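PDB 2O8R: polyphosphate kinase from Porphyromonas gingivalis, which probably catalyses the reversible transfer of the terminal phosphate of ATP to a growing chain of inorganic polyphosphate. Local coordinates for residues T109-L117 against L309-L317; E138-L148 against S178-L189. The protein carries 3 engineered substitutions. All coordinates share one frame; numbering follows the deposited sequence.

In the fold
From the N terminus, helix 83-112 ends, turns and enters strand 115-118. Helix 125-139 follows and leads into the first segment of interaction 2. That contact closes a short loop when strand 178-183 returns beside strand 146-147, at one edge of a mixed sheet. The chain then adds strands 192-195 and 204-208 to the small sheet of strand 115-118, and goes on through 225-235, 268-272 and 294-297. At 309-317 it meets the helix end again, so interaction 1 closes a longer loop that contains interaction 2. Their centres lie about 29 Å apart. Interaction 1 joins the N-terminal region to the loop after strand 294-297. Interaction 2 belongs to the middle domain and borders the second subunit.

Interaction 1 (T109-L117 against L309-L317); sequences TLEEHGIRL and LPNPFAPRL. With SO4 (sulfate ion), chain H.
Ile115 CD1 meets the Pro312 ring at Pro312 CG, 3.5 Å away. The same methyl lies at the edge of the Phe313 ring, 3.7 Å from Phe313 CE2, and also touches Leu317. His113 and Leu317 run alongside one another with their ends pointing opposite ways. Leu317 CD2 comes obliquely to the imidazole, 3.6 Å from His113 CD2. Further along, Leu309 CD2 meets Leu110 CD1 end to end, and Leu117 CD2 lies 4.2 Å from Leu309 CD2. The contact between the segments is thus largely apolar.

Several polar groups bond within their own segment, while the backbones of Gly114 and Arg116 bond to Tyr204 of strand 204-208. His113 ND1 donates to Thr109 O at 2.8 Å, nearly in the ring plane, which helps fix the ring's rotation. In the loop 309-317, Asn311 OD1 accepts from Phe313 N, an Asx turn. Asn311 ND2 donates to Arg316 O at 2.7 Å, so one amide ties both ends of the type II' turn 313-316. Tyr204 meets the Phe313 ring edge-to-face, and Phe192 packs on both Leu117 and Leu309. At some distance from the loop, Arg116 NH2 makes a weak bond to a sulfate, probably from the crystallisation liquor.

The helix itself ends at Gly114, which has positive phi and is the C-prime residue. Ile115 N bonds to Leu110 O at 2.7 Å, and Gly114 N bonds to Glu111 O. This is a Schellman C-terminal capping motif, leading into strand 115-118.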
loop_
_atom_site.group_PDB
_atom_site.type_symbol
_atom_site.label_atom_id
_atom_site.label_comp_id
_atom_site.label_asym_id
_atom_site.label_seq_id
_atom_site.Cartn_x
_atom_site.Cartn_y
_atom_site.Cartn_z
ATOM N N THR A 109 -0.224 2.255 -34.000
ATOM C CA THR A 109 1.018 2.972 -33.676
ATOM C C THR A 109 1.942 2.118 -32.809
ATOM O O THR A 109 3.153 2.113 -33.002
ATOM C CB THR A 109 0.747 4.297 -32.956
ATOM O OG1 THR A 109 -0.358 4.956 -33.565
ATOM C CG2 THR A 109 1.939 5.196 -33.041
ATOM N N LEU A 110 1.362 1.385 -31.860
ATOM C CA LEU A 110 2.123 0.429 -31.052
ATOM C C LEU A 110 2.882 -0.563 -31.933
ATOM O O LEU A 110 4.042 -0.863 -31.684
ATOM C CB LEU A 110 1.207 -0.300 -30.067
ATOM C CG LEU A 110 0.746 0.494 -28.824
ATOM C CD1 LEU A 110 -0.417 -0.211 -28.150
ATOM C CD2 LEU A 110 1.860 0.749 -27.802
ATOM N N GLU A 111 2.224 -1.045 -32.981
ATOM C CA GLU A 111 2.857 -1.959 -33.922
ATOM C C GLU A 111 3.980 -1.330 -34.728
ATOM O O GLU A 111 4.989 -1.974 -34.998
ATOM C CB GLU A 111 1.817 -2.587 -34.846
ATOM C CG GLU A 111 1.249 -3.868 -34.285
ATOM C CD GLU A 111 0.112 -4.418 -35.109
ATOM O OE1 GLU A 111 -0.111 -3.933 -36.241
ATOM O OE2 GLU A 111 -0.563 -5.341 -34.614
ATOM N N GLU A 112 3.805 -0.069 -35.102
ATOM C CA GLU A 112 4.848 0.676 -35.796
ATOM C C GLU A 112 6.119 0.746 -34.954
ATOM O O GLU A 112 7.215 0.890 -35.491
ATOM C CB GLU A 112 4.359 2.081 -36.119
ATOM C CG GLU A 112 5.075 2.764 -37.264
ATOM C CD GLU A 112 4.402 4.072 -37.682
ATOM O OE1 GLU A 112 3.193 4.256 -37.400
ATOM O OE2 GLU A 112 5.084 4.921 -38.303
ATOM N N HIS A 113 5.970 0.611 -33.640
ATOM C CA HIS A 113 7.109 0.644 -32.729
ATOM C C HIS A 113 7.426 -0.682 -32.029
ATOM O O HIS A 113 8.113 -0.697 -31.010
ATOM C CB HIS A 113 6.904 1.750 -31.708
ATOM C CG HIS A 113 6.754 3.099 -32.327
ATOM N ND1 HIS A 113 5.540 3.585 -32.757
ATOM C CD2 HIS A 113 7.670 4.050 -32.624
ATOM C CE1 HIS A 113 5.710 4.788 -33.275
ATOM N NE2 HIS A 113 6.994 5.092 -33.208
ATOM N N GLY A 114 6.934 -1.789 -32.575
ATOM C CA GLY A 114 7.286 -3.119 -32.059
ATOM C C GLY A 114 6.486 -3.630 -30.870
ATOM O O GLY A 114 6.951 -4.510 -30.152
ATOM N N ILE A 115 5.290 -3.079 -30.655
ATOM C CA ILE A 115 4.388 -3.551 -29.602
ATOM C C ILE A 115 3.142 -4.145 -30.243
ATOM O O ILE A 115 2.453 -3.476 -31.009
ATOM C CB ILE A 115 3.937 -2.409 -28.652
ATOM C CG1 ILE A 115 5.039 -1.353 -28.486
ATOM C CG2 ILE A 115 3.437 -2.961 -27.306
ATOM C CD1 ILE A 115 5.958 -1.542 -27.311
ATOM N N ARG A 116 2.854 -5.409 -29.944
ATOM C CA ARG A 116 1.626 -6.011 -30.433
ATOM C C ARG A 116 0.720 -6.329 -29.265
ATOM O O ARG A 116 0.970 -7.248 -28.478
ATOM C CB ARG A 116 1.897 -7.231 -31.309
ATOM C CG ARG A 116 0.773 -7.516 -32.300
ATOM C CD ARG A 116 1.312 -7.742 -33.712
ATOM N NE ARG A 116 1.221 -9.132 -34.143
ATOM C CZ ARG A 116 0.163 -9.654 -34.758
ATOM N NH1 ARG A 116 -0.901 -8.903 -35.017
ATOM N NH2 ARG A 116 0.164 -10.931 -35.114
ATOM N N LEU A 117 -0.309 -5.505 -29.121
ATOM C CA LEU A 117 -1.318 -5.753 -28.127
ATOM C C LEU A 117 -2.352 -6.536 -28.874
ATOM O O LEU A 117 -3.049 -5.998 -29.731
ATOM C CB LEU A 117 -1.903 -4.449 -27.586
ATOM C CG LEU A 117 -3.042 -4.632 -26.565
ATOM C CD1 LEU A 117 -2.670 -5.637 -25.477
ATOM C CD2 LEU A 117 -3.440 -3.313 -25.938
ATOM N N LEU A 309 -0.478 -0.872 -19.121
ATOM C CA LEU A 309 0.144 -1.484 -20.281
ATOM C C LEU A 309 1.614 -1.152 -20.229
ATOM O O LEU A 309 1.981 0.013 -20.186
ATOM C CB LEU A 309 -0.448 -0.957 -21.578
ATOM C CG LEU A 309 0.075 -1.668 -22.824
ATOM C CD1 LEU A 309 -0.334 -3.146 -22.793
ATOM C CD2 LEU A 309 -0.427 -0.977 -24.089
ATOM N N PRO A 310 2.459 -2.180 -20.186
ATOM C CA PRO A 310 3.889 -1.949 -20.094
ATOM C C PRO A 310 4.446 -1.330 -21.360
ATOM O O PRO A 310 3.980 -1.661 -22.446
ATOM C CB PRO A 310 4.463 -3.361 -19.921
ATOM C CG PRO A 310 3.316 -4.226 -19.560
ATOM C CD PRO A 310 2.128 -3.613 -20.196
ATOM N N ASN A 311 5.407 -0.420 -21.206
ATOM C CA ASN A 311 6.240 0.040 -22.308
ATOM C C ASN A 311 7.598 -0.637 -22.211
ATOM O O ASN A 311 8.469 -0.160 -21.480
ATOM C CB ASN A 311 6.419 1.553 -22.246
ATOM C CG ASN A 311 7.403 2.091 -23.292
ATOM O OD1 ASN A 311 7.909 1.365 -24.154
ATOM N ND2 ASN A 311 7.667 3.384 -23.215
ATOM N N PRO A 312 7.798 -1.732 -22.972
ATOM C CA PRO A 312 9.056 -2.460 -22.981
ATOM C C PRO A 312 10.210 -1.704 -23.639
ATOM O O PRO A 312 11.300 -2.253 -23.750
ATOM C CB PRO A 312 8.730 -3.695 -23.811
ATOM C CG PRO A 312 7.688 -3.240 -24.726
ATOM C CD PRO A 312 6.832 -2.338 -23.900
ATOM N N PHE A 313 9.990 -0.468 -24.074
ATOM C CA PHE A 313 11.098 0.335 -24.572
ATOM C C PHE A 313 11.481 1.440 -23.612
ATOM O O PHE A 313 11.649 2.586 -23.998
ATOM C CB PHE A 313 10.821 0.837 -25.974
ATOM C CG PHE A 313 10.741 -0.267 -26.965
ATOM C CD1 PHE A 313 11.875 -0.986 -27.299
ATOM C CD2 PHE A 313 9.532 -0.637 -27.517
ATOM C CE1 PHE A 313 11.812 -2.029 -28.190
ATOM C CE2 PHE A 313 9.462 -1.679 -28.416
ATOM C CZ PHE A 313 10.602 -2.378 -28.750
ATOM N N ALA A 314 11.645 1.038 -22.356
ATOM C CA ALA A 314 12.055 1.897 -21.252
ATOM C C ALA A 314 11.701 3.358 -21.482
ATOM O O ALA A 314 10.504 3.646 -21.550
ATOM C CB ALA A 314 13.521 1.675 -20.887
ATOM N N PRO A 315 12.700 4.270 -21.660
ATOM C CA PRO A 315 12.345 5.697 -21.640
ATOM C C PRO A 315 11.877 6.237 -22.992
ATOM O O PRO A 315 11.467 7.387 -23.093
ATOM C CB PRO A 315 13.650 6.384 -21.217
ATOM C CG PRO A 315 14.735 5.346 -21.343
ATOM C CD PRO A 315 14.136 4.104 -21.930
ATOM N N ARG A 316 11.931 5.398 -24.011
ATOM C CA ARG A 316 11.507 5.754 -25.350
ATOM C C ARG A 316 9.993 5.609 -25.411
ATOM O O ARG A 316 9.385 5.094 -24.474
ATOM C CB ARG A 316 12.195 4.823 -26.352
ATOM C CG ARG A 316 12.789 5.526 -27.553
ATOM C CD ARG A 316 13.953 4.728 -28.134
ATOM N NE ARG A 316 13.667 3.297 -28.214
ATOM C CZ ARG A 316 12.893 2.724 -29.137
ATOM N NH1 ARG A 316 12.301 3.459 -30.077
ATOM N NH2 ARG A 316 12.700 1.410 -29.114
ATOM N N LEU A 317 9.388 6.080 -26.499
ATOM C CA LEU A 317 7.912 6.106 -26.667
ATOM C C LEU A 317 7.104 6.939 -25.625
ATOM O O LEU A 317 5.889 6.765 -25.495
ATOM C CB LEU A 317 7.341 4.672 -26.800
ATOM C CG LEU A 317 8.020 3.683 -27.758
ATOM C CD1 LEU A 317 7.258 2.330 -27.919
ATOM C CD2 LEU A 317 8.223 4.340 -29.098
HETATM S S SO4 H . -0.474 -14.123 -34.587
HETATM O O1 SO4 H . 0.819 -13.661 -35.094
HETATM O O2 SO4 H . -1.382 -14.349 -35.706
HETATM O O3 SO4 H . -0.289 -15.360 -33.824
HETATM O O4 SO4 H . -1.058 -13.102 -33.725
#

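Interaction 2 (E138-L148 against S178-L189); sequences EIFPLLYPMLL and SYALLNVPTDGL
Met146 and Leu181 form an antiparallel hydrogen-bonded pair, where short strand 146-147 lies along strand 178-183 at the edge of a mixed sheet. The bond from Leu181 N to Met146 O, 2.6 Å, is nearly straight (173°). Met146 N returns a bond to Leu181 O. Leu148 N continues the ladder to Tyr179 O at 2.9 Å. Leu147 and Ala180 make the non-hydrogen-bonded pair between these links.

Packing is close on the side that carries Met146 and Leu181, whose side chains run together in a common direction. Met146, a selenomethionine, bends at chi3 (-71°), which brings its CE to 3.7 Å from Leu181 CD2. Leu148 CD2 rests against Leu181 CB. Before the strand, Leu142 CB lies 3.6 Å from Pro185 CB, and Leu142 CD1 touches Leu189. Ile139 crosses Leu189 at about a right angle, with Ile139 CG1 3.6 Å from Leu189 CD1. Helix 209-214 packs on both Ile139 and Leu189.

The partly exposed margin is looser. Glu138 is closest to Leu189 CD1 through its carbonyl O. Its side chain stays farther off and packs on Phe410 of the second subunit. Gly188 adds a small contact, its CA near Leu142 CD1.

Tyr144 lies at the subunit contact, where its ring stacks on Tyr144 of the second subunit. Between the ladder and the leucine cluster, the Asn183 amide bridges two residues of segment 138-148. Its first torsion (chi1 46°) turns the amide toward that segment, where Asn183 OD1 accepts from Tyr144 N at 2.8 Å. Asn183 ND2 lies at the Tyr144 ring edge, 3.3 Å from Tyr144 CD2, and gives a weak bond to Leu142 O.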
loop_
_atom_site.group_PDB
_atom_site.type_symbol
_atom_site.label_atom_id
_atom_site.label_comp_id
_atom_site.label_asym_id
_atom_site.label_seq_id
_atom_site.Cartn_x
_atom_site.Cartn_y
_atom_site.Cartn_z
ATOM N N GLU A 138 -1.997 -20.764 -13.846
ATOM C CA GLU A 138 -2.050 -19.439 -13.215
ATOM C C GLU A 138 -3.431 -18.768 -13.157
ATOM O O GLU A 138 -3.786 -18.179 -12.141
ATOM C CB GLU A 138 -1.053 -18.496 -13.891
ATOM C CG GLU A 138 0.385 -18.974 -13.844
ATOM C CD GLU A 138 1.141 -18.471 -12.637
ATOM O OE1 GLU A 138 0.513 -17.886 -11.729
ATOM O OE2 GLU A 138 2.376 -18.653 -12.599
ATOM N N ILE A 139 -4.194 -18.827 -14.245
ATOM C CA ILE A 139 -5.523 -18.208 -14.261
ATOM C C ILE A 139 -6.582 -19.085 -13.604
ATOM O O ILE A 139 -7.256 -18.664 -12.665
ATOM C CB ILE A 139 -6.007 -17.900 -15.685
ATOM C CG1 ILE A 139 -5.050 -16.934 -16.380
ATOM C CG2 ILE A 139 -7.408 -17.326 -15.641
ATOM C CD1 ILE A 139 -5.504 -16.525 -17.742
ATOM N N PHE A 140 -6.721 -20.304 -14.111
ATOM C CA PHE A 140 -7.784 -21.209 -13.681
ATOM C C PHE A 140 -7.952 -21.297 -12.163
ATOM O O PHE A 140 -9.068 -21.170 -11.676
ATOM C CB PHE A 140 -7.620 -22.599 -14.311
ATOM C CG PHE A 140 -8.739 -23.537 -14.004
ATOM C CD1 PHE A 140 -9.876 -23.554 -14.797
ATOM C CD2 PHE A 140 -8.661 -24.403 -12.916
ATOM C CE1 PHE A 140 -10.923 -24.415 -14.522
ATOM C CE2 PHE A 140 -9.699 -25.265 -12.630
ATOM C CZ PHE A 140 -10.837 -25.273 -13.440
ATOM N N PRO A 141 -6.857 -21.504 -11.409
ATOM C CA PRO A 141 -7.022 -21.554 -9.940
ATOM C C PRO A 141 -7.645 -20.301 -9.314
ATOM O O PRO A 141 -8.050 -20.339 -8.159
ATOM C CB PRO A 141 -5.588 -21.720 -9.419
ATOM C CG PRO A 141 -4.789 -22.218 -10.586
ATOM C CD PRO A 141 -5.456 -21.733 -11.827
ATOM N N LEU A 142 -7.723 -19.208 -10.069
ATOM C CA LEU A 142 -8.262 -17.955 -9.553
ATOM C C LEU A 142 -9.679 -17.676 -10.082
ATOM O O LEU A 142 -10.247 -16.606 -9.877
ATOM C CB LEU A 142 -7.310 -16.802 -9.895
ATOM C CG LEU A 142 -5.865 -16.803 -9.362
ATOM C CD1 LEU A 142 -5.164 -15.496 -9.713
ATOM C CD2 LEU A 142 -5.832 -17.013 -7.861
ATOM N N LEU A 143 -10.259 -18.659 -10.750
ATOM C CA LEU A 143 -11.600 -18.527 -11.291
ATOM C C LEU A 143 -12.675 -19.001 -10.316
ATOM O O LEU A 143 -12.419 -19.783 -9.408
ATOM C CB LEU A 143 -11.697 -19.334 -12.581
ATOM C CG LEU A 143 -11.492 -18.627 -13.927
ATOM C CD1 LEU A 143 -10.618 -17.414 -13.807
ATOM C CD2 LEU A 143 -10.938 -19.596 -14.965
ATOM N N TYR A 144 -13.887 -18.503 -10.507
ATOM C CA TYR A 144 -15.047 -19.023 -9.811
ATOM C C TYR A 144 -16.177 -19.141 -10.821
ATOM O O TYR A 144 -16.930 -18.192 -11.008
ATOM C CB TYR A 144 -15.463 -18.083 -8.701
ATOM C CG TYR A 144 -14.444 -17.943 -7.616
ATOM C CD1 TYR A 144 -14.499 -18.729 -6.483
ATOM C CD2 TYR A 144 -13.431 -16.992 -7.707
ATOM C CE1 TYR A 144 -13.561 -18.584 -5.462
ATOM C CE2 TYR A 144 -12.492 -16.839 -6.702
ATOM C CZ TYR A 144 -12.560 -17.633 -5.585
ATOM O OH TYR A 144 -11.612 -17.485 -4.602
ATOM N N PRO A 145 -16.283 -20.298 -11.499
ATOM C CA PRO A 145 -17.304 -20.457 -12.538
ATOM C C PRO A 145 -18.672 -20.472 -11.911
ATOM O O PRO A 145 -18.968 -21.328 -11.079
ATOM C CB PRO A 145 -16.986 -21.820 -13.152
ATOM C CG PRO A 145 -15.591 -22.141 -12.690
ATOM C CD PRO A 145 -15.462 -21.511 -11.348
HETATM N N MSE A 146 -19.483 -19.494 -12.278
HETATM C CA MSE A 146 -20.803 -19.349 -11.687
HETATM C C MSE A 146 -21.890 -19.464 -12.721
HETATM O O MSE A 146 -22.076 -18.550 -13.528
HETATM C CB MSE A 146 -20.929 -18.009 -10.990
HETATM C CG MSE A 146 -20.049 -17.891 -9.771
HETATM SE SE MSE A 146 -20.084 -16.086 -9.065
HETATM C CE MSE A 146 -19.070 -15.163 -10.459
ATOM N N LEU A 147 -22.586 -20.601 -12.704
ATOM C CA LEU A 147 -23.834 -20.749 -13.441
ATOM C C LEU A 147 -24.851 -19.798 -12.848
ATOM O O LEU A 147 -24.947 -19.654 -11.631
ATOM C CB LEU A 147 -24.358 -22.175 -13.346
ATOM C CG LEU A 147 -24.009 -23.112 -14.494
ATOM C CD1 LEU A 147 -23.733 -24.524 -13.964
ATOM C CD2 LEU A 147 -25.144 -23.100 -15.507
ATOM N N LEU A 148 -25.585 -19.133 -13.726
ATOM C CA LEU A 148 -26.598 -18.186 -13.333
ATOM C C LEU A 148 -27.971 -18.835 -13.418
ATOM O O LEU A 148 -28.494 -19.042 -14.510
ATOM C CB LEU A 148 -26.545 -16.976 -14.256
ATOM C CG LEU A 148 -25.299 -16.099 -14.182
ATOM C CD1 LEU A 148 -25.386 -15.054 -15.281
ATOM C CD2 LEU A 148 -25.166 -15.450 -12.787
ATOM N N SER A 178 -28.179 -21.927 -21.471
ATOM C CA SER A 178 -27.691 -21.687 -20.125
ATOM C C SER A 178 -26.822 -20.427 -20.110
ATOM O O SER A 178 -26.333 -19.981 -21.151
ATOM C CB SER A 178 -26.881 -22.884 -19.645
ATOM O OG SER A 178 -27.700 -23.768 -18.905
ATOM N N TYR A 179 -26.630 -19.846 -18.933
ATOM C CA TYR A 179 -25.778 -18.673 -18.818
ATOM C C TYR A 179 -24.886 -18.751 -17.606
ATOM O O TYR A 179 -25.289 -19.256 -16.565
ATOM C CB TYR A 179 -26.606 -17.401 -18.801
ATOM C CG TYR A 179 -27.260 -17.166 -20.121
ATOM C CD1 TYR A 179 -26.529 -16.667 -21.188
ATOM C CD2 TYR A 179 -28.595 -17.480 -20.324
ATOM C CE1 TYR A 179 -27.110 -16.456 -22.409
ATOM C CE2 TYR A 179 -29.189 -17.279 -21.551
ATOM C CZ TYR A 179 -28.437 -16.767 -22.594
ATOM O OH TYR A 179 -29.006 -16.555 -23.831
ATOM N N ALA A 180 -23.658 -18.264 -17.754
ATOM C CA ALA A 180 -22.703 -18.305 -16.660
ATOM C C ALA A 180 -21.926 -17.006 -16.511
ATOM O O ALA A 180 -21.760 -16.222 -17.461
ATOM C CB ALA A 180 -21.773 -19.462 -16.816
ATOM N N LEU A 181 -21.459 -16.782 -15.295
ATOM C CA LEU A 181 -20.710 -15.594 -14.989
ATOM C C LEU A 181 -19.369 -16.051 -14.510
ATOM O O LEU A 181 -19.302 -16.897 -13.616
ATOM C CB LEU A 181 -21.405 -14.833 -13.864
ATOM C CG LEU A 181 -20.907 -13.438 -13.497
ATOM C CD1 LEU A 181 -21.239 -12.444 -14.587
ATOM C CD2 LEU A 181 -21.559 -13.014 -12.211
ATOM N N LEU A 182 -18.296 -15.520 -15.091
ATOM C CA LEU A 182 -17.006 -15.665 -14.409
ATOM C C LEU A 182 -16.137 -14.409 -14.245
ATOM O O LEU A 182 -16.344 -13.374 -14.901
ATOM C CB LEU A 182 -16.209 -16.894 -14.875
ATOM C CG LEU A 182 -16.012 -17.197 -16.344
ATOM C CD1 LEU A 182 -14.889 -16.358 -16.886
ATOM C CD2 LEU A 182 -15.686 -18.655 -16.479
ATOM N N ASN A 183 -15.187 -14.528 -13.322
ATOM C CA ASN A 183 -14.369 -13.419 -12.881
ATOM C C ASN A 183 -13.117 -13.316 -13.708
ATOM O O ASN A 183 -12.575 -14.324 -14.151
ATOM C CB ASN A 183 -13.990 -13.605 -11.410
ATOM C CG ASN A 183 -13.513 -15.011 -11.099
ATOM O OD1 ASN A 183 -14.032 -15.993 -11.628
ATOM N ND2 ASN A 183 -12.519 -15.115 -10.241
ATOM N N VAL A 184 -12.651 -12.096 -13.935
ATOM C CA VAL A 184 -11.327 -11.936 -14.499
ATOM C C VAL A 184 -10.418 -11.468 -13.369
ATOM O O VAL A 184 -10.473 -10.317 -12.942
ATOM C CB VAL A 184 -11.332 -11.080 -15.780
ATOM C CG1 VAL A 184 -12.667 -11.238 -16.458
ATOM C CG2 VAL A 184 -11.074 -9.635 -15.496
ATOM N N PRO A 185 -9.604 -12.389 -12.845
ATOM C CA PRO A 185 -8.910 -12.198 -11.568
ATOM C C PRO A 185 -7.783 -11.179 -11.629
ATOM O O PRO A 185 -6.622 -11.522 -11.405
ATOM C CB PRO A 185 -8.346 -13.588 -11.262
ATOM C CG PRO A 185 -8.236 -14.262 -12.581
ATOM C CD PRO A 185 -9.289 -13.680 -13.479
ATOM N N THR A 186 -8.117 -9.929 -11.923
ATOM C CA THR A 186 -7.094 -8.892 -12.013
ATOM C C THR A 186 -6.661 -8.434 -10.632
ATOM O O THR A 186 -5.741 -7.643 -10.496
ATOM C CB THR A 186 -7.532 -7.706 -12.856
ATOM O OG1 THR A 186 -8.754 -7.175 -12.333
ATOM C CG2 THR A 186 -7.741 -8.144 -14.267
ATOM N N ASP A 187 -7.318 -8.968 -9.614
ATOM C CA ASP A 187 -6.888 -8.787 -8.242
ATOM C C ASP A 187 -5.678 -9.662 -7.923
ATOM O O ASP A 187 -5.086 -9.547 -6.855
ATOM C CB ASP A 187 -8.041 -9.128 -7.297
ATOM C CG ASP A 187 -8.653 -10.508 -7.573
ATOM O OD1 ASP A 187 -8.107 -11.274 -8.398
ATOM O OD2 ASP A 187 -9.696 -10.827 -6.960
ATOM N N GLY A 188 -5.346 -10.572 -8.832
ATOM C CA GLY A 188 -4.242 -11.505 -8.630
ATOM C C GLY A 188 -3.319 -11.642 -9.834
ATOM O O GLY A 188 -2.233 -12.199 -9.725
ATOM N N LEU A 189 -3.757 -11.139 -10.985
ATOM C CA LEU A 189 -2.969 -11.205 -12.210
ATOM C C LEU A 189 -2.988 -9.850 -12.916
ATOM O O LEU A 189 -3.846 -9.017 -12.636
ATOM C CB LEU A 189 -3.544 -12.279 -13.132
ATOM C CG LEU A 189 -3.294 -13.749 -12.803
ATOM C CD1 LEU A 189 -3.690 -14.575 -13.998
ATOM C CD2 LEU A 189 -1.842 -13.976 -12.473
#